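Local coordinates for protein octaprenyl-diphosphate synthase (Bacteroides thetaiotaomicron, PDB 3RMG) that probably catalyses magnesium-dependent prenyl transfer that lengthens isoprenoid diphosphates, at residues D4-I9 and L318-A323; T11-E16 and R51-L56; D232-K237 and D269-L274. One frame throughout, in Å; residues are numbered along the deposited sequence.

Interaction 1: residues D4-I9 and L318-A323; sequences DSISLI and LDYVVA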
loop_
_atom_site.group_PDB
_atom_site.type_symbol
_atom_site.label_atom_id
_atom_site.label_comp_id
_atom_site.label_asym_id
_atom_site.label_seq_id
_atom_site.Cartn_x
_atom_site.Cartn_y
_atom_site.Cartn_z
ATOM N N ASP A 4 29.177 3.332 -29.076
ATOM C CA ASP A 4 27.925 3.844 -28.539
ATOM C C ASP A 4 27.524 3.144 -27.224
ATOM O O ASP A 4 27.048 2.005 -27.225
ATOM C CB ASP A 4 26.818 3.713 -29.594
ATOM C CG ASP A 4 25.458 4.101 -29.061
ATOM O OD1 ASP A 4 25.396 4.621 -27.933
ATOM O OD2 ASP A 4 24.452 3.873 -29.764
ATOM N N SER A 5 27.709 3.837 -26.104
ATOM C CA SER A 5 27.438 3.257 -24.780
ATOM C C SER A 5 26.028 2.697 -24.640
ATOM O O SER A 5 25.852 1.537 -24.281
ATOM C CB SER A 5 27.713 4.283 -23.681
ATOM O OG SER A 5 29.106 4.547 -23.623
ATOM N N ILE A 6 25.022 3.513 -24.927
ATOM C CA ILE A 6 23.639 3.056 -24.809
ATOM C C ILE A 6 23.422 1.719 -25.517
ATOM O O ILE A 6 22.715 0.835 -25.009
ATOM C CB ILE A 6 22.650 4.094 -25.359
ATOM C CG1 ILE A 6 22.477 5.240 -24.363
ATOM C CG2 ILE A 6 21.302 3.463 -25.587
ATOM C CD1 ILE A 6 23.746 5.632 -23.635
ATOM N N SER A 7 24.032 1.565 -26.686
ATOM C CA SER A 7 23.878 0.323 -27.437
ATOM C C SER A 7 24.483 -0.872 -26.679
ATOM O O SER A 7 23.835 -1.905 -26.534
ATOM C CB SER A 7 24.486 0.446 -28.843
ATOM O OG SER A 7 24.312 -0.766 -29.574
ATOM N N LEU A 8 25.713 -0.722 -26.187
ATOM C CA LEU A 8 26.352 -1.782 -25.407
ATOM C C LEU A 8 25.489 -2.204 -24.223
ATOM O O LEU A 8 25.529 -3.364 -23.804
ATOM C CB LEU A 8 27.717 -1.342 -24.907
ATOM C CG LEU A 8 28.772 -1.058 -25.965
ATOM C CD1 LEU A 8 30.059 -0.524 -25.302
ATOM C CD2 LEU A 8 29.051 -2.322 -26.744
ATOM N N ILE A 9 24.705 -1.261 -23.702
ATOM C CA ILE A 9 23.849 -1.508 -22.552
ATOM C C ILE A 9 22.496 -2.161 -22.880
ATOM O O ILE A 9 22.094 -3.116 -22.218
ATOM C CB ILE A 9 23.569 -0.207 -21.785
ATOM C CG1 ILE A 9 24.840 0.328 -21.121
ATOM C CG2 ILE A 9 22.468 -0.429 -20.749
ATOM C CD1 ILE A 9 24.661 1.770 -20.589
ATOM N N LEU A 318 27.354 0.982 -15.410
ATOM C CA LEU A 318 27.865 1.578 -14.195
ATOM C C LEU A 318 28.719 2.809 -14.506
ATOM O O LEU A 318 28.676 3.790 -13.769
ATOM C CB LEU A 318 28.595 0.534 -13.331
ATOM C CG LEU A 318 29.024 0.975 -11.924
ATOM C CD1 LEU A 318 27.990 1.886 -11.278
ATOM C CD2 LEU A 318 29.289 -0.220 -11.028
ATOM N N ASP A 319 29.453 2.783 -15.617
ATOM C CA ASP A 319 30.194 3.967 -16.060
ATOM C C ASP A 319 29.252 5.120 -16.381
ATOM O O ASP A 319 29.556 6.277 -16.115
ATOM C CB ASP A 319 31.040 3.663 -17.288
ATOM C CG ASP A 319 32.342 2.971 -16.944
ATOM O OD1 ASP A 319 32.899 2.287 -17.826
ATOM O OD2 ASP A 319 32.816 3.113 -15.798
ATOM N N TYR A 320 28.104 4.790 -16.961
ATOM C CA TYR A 320 27.141 5.784 -17.404
ATOM C C TYR A 320 26.428 6.411 -16.205
ATOM O O TYR A 320 26.165 7.614 -16.187
ATOM C CB TYR A 320 26.139 5.125 -18.341
ATOM C CG TYR A 320 25.341 6.072 -19.196
ATOM C CD1 TYR A 320 25.765 6.399 -20.483
ATOM C CD2 TYR A 320 24.142 6.617 -18.735
ATOM C CE1 TYR A 320 25.027 7.257 -21.284
ATOM C CE2 TYR A 320 23.398 7.474 -19.526
ATOM C CZ TYR A 320 23.843 7.792 -20.799
ATOM O OH TYR A 320 23.106 8.646 -21.592
ATOM N N VAL A 321 26.115 5.594 -15.204
ATOM C CA VAL A 321 25.613 6.110 -13.937
ATOM C C VAL A 321 26.604 7.138 -13.372
ATOM O O VAL A 321 26.320 8.337 -13.330
ATOM C CB VAL A 321 25.380 4.972 -12.928
ATOM C CG1 VAL A 321 25.212 5.516 -11.515
ATOM C CG2 VAL A 321 24.173 4.155 -13.338
ATOM N N VAL A 322 27.778 6.663 -12.967
ATOM C CA VAL A 322 28.833 7.537 -12.461
ATOM C C VAL A 322 29.076 8.791 -13.314
ATOM O O VAL A 322 28.938 9.914 -12.831
ATOM C CB VAL A 322 30.158 6.774 -12.319
ATOM C CG1 VAL A 322 31.304 7.741 -12.031
ATOM C CG2 VAL A 322 30.039 5.726 -11.226
ATOM N N ALA A 323 29.443 8.596 -14.577
ATOM C CA ALA A 323 29.788 9.706 -15.474
ATOM C C ALA A 323 28.637 10.677 -15.699
ATOM O O ALA A 323 28.852 11.813 -16.118
ATOM C CB ALA A 323 30.295 9.177 -16.815
#
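Tyr320 reaches from the C-terminal helix toward the first helix of the chain, where Ser5, Ile6 and Ile9 receive it. The contact consists entirely of van der Waals packing, and no hydrogen bond crosses it. It is plain helix-to-helix packing that joins the first and last helices of the all-helical prenyl synthase fold. The tyrosine is involved in every touching pair. Its CG stands anti to the backbone N (chi1 -163°), which swings the ring out toward helix 5-10. The methyl CD1 of Ile9 lies 4.3 Å from Tyr320 CB, at the root of the side chain. Farther out, Ser5 CB lies 4.3 Å from Tyr320 CD1, approaching the ring obliquely. Ile6 brings its CD1 methyl against the outer part of the same ring, near CE1 and CZ; the modelled separation there is too short to be reliable, so the neighbourhood is clear but the exact fit is doubtful.

Backbone hydrogen bonds act within each segment. Asp4 occupies the N-cap position, and the turn after it is closed by Leu8 N to Asp4 O (3.2 Å) and Ile9 N to Ser5 O (3.1 Å); these bonds form the helical turn from which Ser5, Ile6 and Ile9 project. On the other side, Ala323 N bonds to Asp319 O at 2.8 Å.

The segment axes approach no closer than 10.9 Å and run at 137° to each other, so a long side chain has to span the gap. Ser5, Leu8 and Ile9 also touch Thr316, one turn earlier on helix 309-323. That helix is backed by helix 283-302, where Asp319 forms a salt bridge with Lys295, and by helix 193-217, on which Leu318 and Val321 pack.

Interaction 2: residues T11-E16 and R51-L56; sequences TPIEAE and RPILVL
Ile53 is the first residue of 51-56 to meet the N-terminal segment: its CG2 methyl lies 4.0 Å from Ile13 CD1, with the two isoleucine side chains roughly perpendicular. One turn later, Leu56 takes up the rest of Ile13. Its CB is 4.0 Å from Ile13 CD1 and 4.1 Å from Ile13 CG2, so both branches of the isoleucine bear on the same methylene. This follows from the torsion of Ile13, whose CG1 sits between the backbone N and the carbonyl carbon (chi1 48°) while CG2 lies anti to that carbon. The outer end of Leu56 turns to Glu16, where its CD1 meets the main chain, 3.9 Å from Glu16 C, and also approaches the aliphatic part of the side chain, 4.4 Å from Glu16 CG. No hydrogen bond crosses the contact, which is a buried apolar seam.

Ile13 holds the N-cap position of helix 14-23, so the seam seats the start of that helix on helix 50-62. Arg60, farther along the latter, hydrogen-bonds to Pro12 O. Leu17 of helix 14-23 continues the packing on Ile53 and Leu56, and Tyr317 of helix 309-323 touches Ile53. From other faces of the same segment, Arg51 and Val55 reach helices 67-90 and 174-188.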
loop_
_atom_site.group_PDB
_atom_site.type_symbol
_atom_site.label_atom_id
_atom_site.label_comp_id
_atom_site.label_asym_id
_atom_site.label_seq_id
_atom_site.Cartn_x
_atom_site.Cartn_y
_atom_site.Cartn_z
ATOM N N THR A 11 21.100 -2.994 -26.276
ATOM C CA THR A 11 20.956 -3.896 -27.413
ATOM C C THR A 11 20.768 -5.356 -26.986
ATOM O O THR A 11 19.851 -6.021 -27.453
ATOM C CB THR A 11 22.140 -3.788 -28.405
ATOM O OG1 THR A 11 22.274 -2.430 -28.865
ATOM C CG2 THR A 11 21.887 -4.702 -29.595
ATOM N N PRO A 12 21.623 -5.846 -26.067
ATOM C CA PRO A 12 21.596 -7.258 -25.667
ATOM C C PRO A 12 20.308 -7.633 -24.957
ATOM O O PRO A 12 20.006 -8.824 -24.811
ATOM C CB PRO A 12 22.791 -7.390 -24.713
ATOM C CG PRO A 12 23.628 -6.152 -24.938
ATOM C CD PRO A 12 22.642 -5.083 -25.328
ATOM N N ILE A 13 19.542 -6.628 -24.539
ATOM C CA ILE A 13 18.295 -6.874 -23.807
ATOM C C ILE A 13 17.113 -6.175 -24.469
ATOM O O ILE A 13 16.033 -6.034 -23.883
ATOM C CB ILE A 13 18.407 -6.451 -22.326
ATOM C CG1 ILE A 13 19.003 -5.051 -22.217
ATOM C CG2 ILE A 13 19.294 -7.402 -21.592
ATOM C CD1 ILE A 13 18.712 -4.373 -20.893
ATOM N N GLU A 14 17.335 -5.766 -25.710
ATOM C CA GLU A 14 16.363 -5.036 -26.505
ATOM C C GLU A 14 14.949 -5.642 -26.480
ATOM O O GLU A 14 13.961 -4.927 -26.287
ATOM C CB GLU A 14 16.877 -4.975 -27.945
ATOM C CG GLU A 14 16.418 -3.773 -28.778
ATOM C CD GLU A 14 16.845 -3.896 -30.248
ATOM O OE1 GLU A 14 18.000 -4.307 -30.513
ATOM O OE2 GLU A 14 16.021 -3.596 -31.140
ATOM N N ALA A 15 14.853 -6.949 -26.704
ATOM C CA ALA A 15 13.559 -7.620 -26.835
ATOM C C ALA A 15 12.854 -7.720 -25.494
ATOM O O ALA A 15 11.642 -7.500 -25.398
ATOM C CB ALA A 15 13.714 -9.033 -27.478
ATOM N N GLU A 16 13.618 -8.054 -24.456
ATOM C CA GLU A 16 13.049 -8.182 -23.115
ATOM C C GLU A 16 12.721 -6.813 -22.520
ATOM O O GLU A 16 11.793 -6.683 -21.725
ATOM C CB GLU A 16 13.934 -9.031 -22.195
ATOM C CG GLU A 16 15.406 -8.874 -22.424
ATOM C CD GLU A 16 15.940 -9.761 -23.543
ATOM O OE1 GLU A 16 16.113 -10.993 -23.332
ATOM O OE2 GLU A 16 16.219 -9.205 -24.626
ATOM N N ARG A 51 16.387 1.030 -13.390
ATOM C CA ARG A 51 16.238 -0.184 -12.584
ATOM C C ARG A 51 15.808 -1.410 -13.395
ATOM O O ARG A 51 16.357 -2.487 -13.211
ATOM C CB ARG A 51 15.297 0.049 -11.392
ATOM C CG ARG A 51 15.859 0.983 -10.339
ATOM C CD ARG A 51 14.756 1.523 -9.408
ATOM N NE ARG A 51 15.254 2.646 -8.629
ATOM C CZ ARG A 51 15.039 3.924 -8.924
ATOM N NH1 ARG A 51 14.294 4.253 -9.971
ATOM N NH2 ARG A 51 15.550 4.874 -8.151
ATOM N N PRO A 52 14.808 -1.257 -14.278
ATOM C CA PRO A 52 14.452 -2.366 -15.165
ATOM C C PRO A 52 15.633 -2.857 -15.995
ATOM O O PRO A 52 15.801 -4.065 -16.166
ATOM C CB PRO A 52 13.362 -1.762 -16.049
ATOM C CG PRO A 52 12.687 -0.801 -15.136
ATOM C CD PRO A 52 13.834 -0.159 -14.378
ATOM N N ILE A 53 16.463 -1.947 -16.490
ATOM C CA ILE A 53 17.653 -2.387 -17.224
ATOM C C ILE A 53 18.572 -3.223 -16.321
ATOM O O ILE A 53 19.129 -4.231 -16.747
ATOM C CB ILE A 53 18.416 -1.213 -17.851
ATOM C CG1 ILE A 53 17.678 -0.703 -19.094
ATOM C CG2 ILE A 53 19.808 -1.637 -18.225
ATOM C CD1 ILE A 53 18.088 0.705 -19.512
ATOM N N LEU A 54 18.717 -2.816 -15.066
ATOM C CA LEU A 54 19.502 -3.601 -14.125
ATOM C C LEU A 54 18.918 -5.016 -13.933
ATOM O O LEU A 54 19.650 -6.003 -13.926
ATOM C CB LEU A 54 19.596 -2.891 -12.776
ATOM C CG LEU A 54 20.552 -3.509 -11.765
ATOM C CD1 LEU A 54 21.929 -3.626 -12.401
ATOM C CD2 LEU A 54 20.612 -2.690 -10.479
ATOM N N VAL A 55 17.605 -5.111 -13.749
ATOM C CA VAL A 55 16.984 -6.407 -13.521
ATOM C C VAL A 55 17.277 -7.339 -14.696
ATOM O O VAL A 55 17.650 -8.494 -14.503
ATOM C CB VAL A 55 15.450 -6.286 -13.359
ATOM C CG1 VAL A 55 14.820 -7.687 -13.273
ATOM C CG2 VAL A 55 15.092 -5.428 -12.130
ATOM N N LEU A 56 17.112 -6.821 -15.913
ATOM C CA LEU A 56 17.317 -7.613 -17.115
ATOM C C LEU A 56 18.773 -8.021 -17.267
ATOM O O LEU A 56 19.062 -9.205 -17.498
ATOM C CB LEU A 56 16.808 -6.873 -18.363
ATOM C CG LEU A 56 15.337 -6.451 -18.244
ATOM C CD1 LEU A 56 14.875 -5.669 -19.438
ATOM C CD2 LEU A 56 14.447 -7.665 -18.027
#

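Interaction 3: residues D232-K237 and D269-L274; sequences DMLEGK and DEIVRL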
loop_
_atom_site.group_PDB
_atom_site.type_symbol
_atom_site.label_atom_id
_atom_site.label_comp_id
_atom_site.label_asym_id
_atom_site.label_seq_id
_atom_site.Cartn_x
_atom_site.Cartn_y
_atom_site.Cartn_z
ATOM N N ASP A 232 17.635 19.630 -1.177
ATOM C CA ASP A 232 17.738 18.652 -0.086
ATOM C C ASP A 232 17.906 19.338 1.269
ATOM O O ASP A 232 17.444 18.823 2.292
ATOM C CB ASP A 232 18.908 17.679 -0.309
ATOM C CG ASP A 232 18.678 16.717 -1.469
ATOM O OD1 ASP A 232 17.516 16.334 -1.726
ATOM O OD2 ASP A 232 19.675 16.340 -2.118
ATOM N N MET A 233 18.590 20.482 1.275
ATOM C CA MET A 233 18.773 21.259 2.505
ATOM C C MET A 233 17.450 21.876 2.975
ATOM O O MET A 233 17.106 21.799 4.153
ATOM C CB MET A 233 19.854 22.337 2.332
ATOM C CG MET A 233 21.287 21.802 2.298
ATOM S SD MET A 233 22.527 23.110 2.336
ATOM C CE MET A 233 24.067 22.217 2.202
ATOM N N LEU A 234 16.711 22.477 2.046
ATOM C CA LEU A 234 15.400 23.042 2.347
ATOM C C LEU A 234 14.513 22.007 3.017
ATOM O O LEU A 234 13.600 22.345 3.775
ATOM C CB LEU A 234 14.721 23.524 1.066
ATOM C CG LEU A 234 15.251 24.813 0.442
ATOM C CD1 LEU A 234 14.604 25.057 -0.919
ATOM C CD2 LEU A 234 14.999 25.980 1.382
ATOM N N GLU A 235 14.781 20.741 2.725
ATOM C CA GLU A 235 13.964 19.664 3.250
ATOM C C GLU A 235 14.561 19.090 4.524
ATOM O O GLU A 235 13.938 18.277 5.194
ATOM C CB GLU A 235 13.767 18.587 2.191
ATOM C CG GLU A 235 13.458 19.169 0.829
ATOM C CD GLU A 235 12.355 18.418 0.120
ATOM O OE1 GLU A 235 11.414 17.965 0.806
ATOM O OE2 GLU A 235 12.423 18.287 -1.121
ATOM N N GLY A 236 15.772 19.523 4.858
ATOM C CA GLY A 236 16.379 19.168 6.136
ATOM C C GLY A 236 17.608 18.284 6.036
ATOM O O GLY A 236 18.142 17.837 7.053
ATOM N N LYS A 237 18.077 18.051 4.814
ATOM C CA LYS A 237 19.107 17.044 4.580
ATOM C C LYS A 237 20.503 17.612 4.348
ATOM O O LYS A 237 20.685 18.550 3.573
ATOM C CB LYS A 237 18.713 16.151 3.397
ATOM C CG LYS A 237 17.323 15.541 3.507
ATOM C CD LYS A 237 16.819 15.087 2.145
ATOM C CE LYS A 237 15.334 14.763 2.179
ATOM N NZ LYS A 237 14.796 14.607 0.801
ATOM N N ASP A 269 18.579 31.761 1.525
ATOM C CA ASP A 269 19.829 32.453 1.231
ATOM C C ASP A 269 21.009 31.769 1.911
ATOM O O ASP A 269 22.063 31.581 1.303
ATOM C CB ASP A 269 19.746 33.917 1.668
ATOM C CG ASP A 269 18.598 34.658 1.010
ATOM O OD1 ASP A 269 17.637 35.020 1.720
ATOM O OD2 ASP A 269 18.656 34.877 -0.219
ATOM N N GLU A 270 20.825 31.399 3.173
ATOM C CA GLU A 270 21.874 30.734 3.938
ATOM C C GLU A 270 22.309 29.439 3.261
ATOM O O GLU A 270 23.494 29.107 3.238
ATOM C CB GLU A 270 21.399 30.449 5.364
ATOM C CG GLU A 270 21.517 31.636 6.306
ATOM C CD GLU A 270 21.431 31.233 7.765
ATOM O OE1 GLU A 270 20.349 31.397 8.366
ATOM O OE2 GLU A 270 22.446 30.751 8.311
ATOM N N ILE A 271 21.343 28.711 2.711
ATOM C CA ILE A 271 21.624 27.454 2.033
ATOM C C ILE A 271 22.589 27.651 0.855
ATOM O O ILE A 271 23.579 26.923 0.724
ATOM C CB ILE A 271 20.309 26.772 1.595
ATOM C CG1 ILE A 271 19.704 26.012 2.786
ATOM C CG2 ILE A 271 20.549 25.854 0.413
ATOM C CD1 ILE A 271 18.197 25.805 2.710
ATOM N N VAL A 272 22.315 28.646 0.016
ATOM C CA VAL A 272 23.197 28.954 -1.104
ATOM C C VAL A 272 24.620 29.144 -0.606
ATOM O O VAL A 272 25.584 28.810 -1.294
ATOM C CB VAL A 272 22.753 30.228 -1.859
ATOM C CG1 VAL A 272 23.794 30.622 -2.890
ATOM C CG2 VAL A 272 21.394 30.020 -2.525
ATOM N N ARG A 273 24.743 29.680 0.601
ATOM C CA ARG A 273 26.049 29.990 1.165
ATOM C C ARG A 273 26.759 28.754 1.689
ATOM O O ARG A 273 27.963 28.586 1.478
ATOM C CB ARG A 273 25.919 31.026 2.282
ATOM C CG ARG A 273 25.976 32.470 1.813
ATOM C CD ARG A 273 25.717 33.421 2.973
ATOM N NE ARG A 273 24.291 33.529 3.277
ATOM C CZ ARG A 273 23.804 33.961 4.435
ATOM N NH1 ARG A 273 24.626 34.317 5.413
ATOM N NH2 ARG A 273 22.492 34.028 4.616
ATOM N N LEU A 274 26.020 27.902 2.394
ATOM C CA LEU A 274 26.583 26.639 2.871
ATOM C C LEU A 274 26.933 25.731 1.685
ATOM O O LEU A 274 28.024 25.169 1.623
ATOM C CB LEU A 274 25.640 25.937 3.850
ATOM C CG LEU A 274 26.378 24.898 4.700
ATOM C CD1 LEU A 274 27.669 25.482 5.241
ATOM C CD2 LEU A 274 25.510 24.366 5.829
#
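A short helix that ends in a Schellman motif presses Met233 and Leu234 against Ile271 and Leu274 of helix 268-280. The cap is made by Gly236, whose positive phi (114°) takes the chain out of the helix, with Lys237 N bonded back to Asp232 O and Gly236 N to Met233 O, both at 2.7 Å.

Ile271 is held between the two residues of the last turn. Its CG1 lies 3.7 Å from Met233 CB and its CG2 3.9 Å from Met233 SD, the two side chains lying alongside and running in opposing senses. The methionine is extended beyond CG, which carries Met233 CE to 4.3 Å from Leu274 CG. At the end of the CG1 branch, Ile271 CD1 lies a tight 3.5 Å from Leu234 CD2, these side chains nearly perpendicular. Val261 of helix 252-263 also touches Met233, and Ile257 of that helix touches Leu274.

Asp232 N bonds to the carboxylate of Asp218, the last aspartate of the DDIFD sequence, which matches the second aspartate-rich motif of trans-prenyltransferases. The contact thus joins the capped turn near that motif to helix 268-280, within the all-helical fold characteristic of trans-prenyltransferases.

From the N terminus, helix 5-10 is pinned at once to the last helix: interaction 1 closes a loop of some three hundred residues and brings both ends of the chain together. Interaction 2 is nested inside it and closes a small loop between the start of helix 14-23 and helix 50-62. The two adjoin, with centres 13 Å apart, and meet where Ile9 CG2 lies 3.9 Å from Ile53 CG2. Interaction 3 is also nested within the first loop but follows interaction 2 in series. Lying across the chain's centre from interaction 2, about 37 Å between centres, it ties turn 232-237 to helix 268-280 without touching the other two.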